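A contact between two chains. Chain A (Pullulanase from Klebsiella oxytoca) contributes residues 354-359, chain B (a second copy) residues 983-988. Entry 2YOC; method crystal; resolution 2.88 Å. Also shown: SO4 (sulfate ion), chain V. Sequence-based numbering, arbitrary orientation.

Chain A (354-359) PQSRKV
Chain B, residues 983-988: GMKAGA

The chain A stretch begins with helical backbone angles at P354(A), Q355(A) and S356(A), without regular helical bonding. R357(A) then takes a positive phi (60/16), and the chain extends through K358(A) (-119/163) into V359(A), which lies in a strand that continues later in the chain. In chain B, G983(B) is extended (-69/162), M984(B) to A986(B) have helical angles, and A986(B) N donates to G983(B) O at 2.9 Å, closing a tight turn. End to end by their CA atoms, the stretches run in roughly the same direction. The nearest CA atoms are those of S356(A) and K985(B), 4.7 Å apart, and 354 Å² of surface is buried in all.

K358(A), whose CB points toward chain B, provides the only hydrogen bonds between the stretches. Chi angles of 54° (p), -176° (t), -132° and -72° (m) carry the ammonium to the chain B backbone: K358(A) NZ donates to M984(B) O at 2.8 Å and, weakly, to G987(B) O at 3.4 Å. A long, flexible chain with several donor hydrogens suits this reach to two carbonyls. K358(A) CE packs 3.3 Å from G987(B) CA. The angles of G987(B), 142/-121, call for glycine by themselves, since a CB would be jammed against the preceding carbonyl oxygen; it would also meet sulfate O3. Sulfate O3 accepts a hydrogen bond from A988(B) N at 3.0 Å.

M984(B), a selenomethionine, points its CB sideways, but chi angles of 108°, -173° (t) and 117° bring its end nearer chain A. M984(B) CE lies 3.3 Å from Q355(A) NE2, a contact without a hydrogen bond; Q355(A) reaches it with chi1 and chi2 both t and chi3 -50°. S356(A) (chi1 p) points its CB sideways, 3.7 Å from M984(B) CG. K985(B) also points its CB sideways, with chi -90° (m), 158° (t), 112° and 112°; K985(B) CG lies 3.7 Å from S356(A) O, while K985(B) NZ stays 4.1 Å from Q355(A) O.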

# COMPACT_ATOMS: atom_id res chain seq x y z
N PRO A 354 -7.29 -9.23 35.73
CA PRO A 354 -7.32 -9.81 34.37
C PRO A 354 -8.64 -9.72 33.62
O PRO A 354 -8.62 -9.76 32.39
CB PRO A 354 -6.86 -11.25 34.58
CG PRO A 354 -6.19 -11.25 35.94
CD PRO A 354 -6.97 -10.26 36.73
N GLN A 355 -9.76 -9.55 34.34
CA GLN A 355 -11.08 -9.38 33.71
C GLN A 355 -11.16 -8.07 32.91
O GLN A 355 -11.73 -8.08 31.82
CB GLN A 355 -12.20 -9.40 34.75
CG GLN A 355 -13.56 -9.65 34.14
CD GLN A 355 -14.63 -9.64 35.18
OE1 GLN A 355 -14.55 -10.32 36.21
NE2 GLN A 355 -15.69 -8.94 34.92
N SER A 356 -10.62 -6.96 33.46
CA SER A 356 -10.63 -5.62 32.83
C SER A 356 -9.27 -5.35 32.10
O SER A 356 -9.12 -4.37 31.36
CB SER A 356 -10.85 -4.56 33.92
OG SER A 356 -9.85 -4.63 34.92
N ARG A 357 -8.28 -6.21 32.33
CA ARG A 357 -6.96 -6.07 31.77
C ARG A 357 -6.27 -4.78 32.19
O ARG A 357 -5.24 -4.41 31.60
CB ARG A 357 -6.92 -6.31 30.26
CG ARG A 357 -6.88 -7.79 29.95
CD ARG A 357 -6.76 -8.01 28.47
NE ARG A 357 -5.38 -7.86 28.04
CZ ARG A 357 -5.02 -7.79 26.76
NH1 ARG A 357 -5.93 -7.87 25.80
NH2 ARG A 357 -3.75 -7.65 26.44
N LYS A 358 -6.80 -4.13 33.25
CA LYS A 358 -6.21 -2.91 33.79
C LYS A 358 -5.72 -2.93 35.25
O LYS A 358 -5.97 -3.88 35.99
CB LYS A 358 -7.03 -1.68 33.43
CG LYS A 358 -8.46 -1.74 33.80
CD LYS A 358 -9.17 -0.49 33.28
CE LYS A 358 -10.04 0.16 34.35
NZ LYS A 358 -11.27 -0.63 34.65
N VAL A 359 -4.89 -1.94 35.61
CA VAL A 359 -4.35 -1.83 36.97
C VAL A 359 -5.37 -0.94 37.66
O VAL A 359 -5.46 0.28 37.43
CB VAL A 359 -2.88 -1.33 37.09
CG1 VAL A 359 -2.43 -1.29 38.55
CG2 VAL A 359 -1.94 -2.21 36.28
N GLY B 983 -17.52 0.84 29.24
CA GLY B 983 -17.30 -0.44 29.89
C GLY B 983 -15.99 -0.54 30.65
O GLY B 983 -15.06 0.23 30.43
N MSE B 984 -15.91 -1.50 31.55
CA MSE B 984 -14.78 -1.82 32.41
C MSE B 984 -13.40 -1.89 31.70
O MSE B 984 -12.37 -1.57 32.31
CB MSE B 984 -15.11 -3.07 33.27
CG MSE B 984 -14.41 -4.36 32.92
SE MSE B 984 -15.09 -5.87 33.93
CE MSE B 984 -15.75 -6.88 32.40
N LYS B 985 -13.38 -2.31 30.42
CA LYS B 985 -12.13 -2.46 29.74
C LYS B 985 -11.57 -1.14 29.28
O LYS B 985 -10.36 -1.05 29.05
CB LYS B 985 -12.24 -3.49 28.60
CG LYS B 985 -11.91 -4.89 29.06
CD LYS B 985 -12.52 -5.90 28.13
CE LYS B 985 -11.47 -6.64 27.36
NZ LYS B 985 -11.39 -8.08 27.77
N ALA B 986 -12.43 -0.09 29.18
CA ALA B 986 -12.05 1.27 28.77
C ALA B 986 -11.32 2.00 29.90
O ALA B 986 -10.36 2.73 29.67
CB ALA B 986 -13.28 2.06 28.36
N GLY B 987 -11.79 1.81 31.12
CA GLY B 987 -11.27 2.47 32.30
C GLY B 987 -12.40 2.82 33.24
O GLY B 987 -13.18 1.96 33.66
N ALA B 988 -12.52 4.13 33.53
CA ALA B 988 -13.51 4.65 34.46
C ALA B 988 -14.87 4.86 33.81
O ALA B 988 -14.96 5.07 32.59
CB ALA B 988 -13.01 5.96 35.05
S SO4 V . -9.05 6.18 33.26
O1 SO4 V . -9.25 6.64 34.63
O2 SO4 V . -8.35 4.87 33.33
O3 SO4 V . -10.36 6.05 32.57
O4 SO4 V . -8.23 7.15 32.50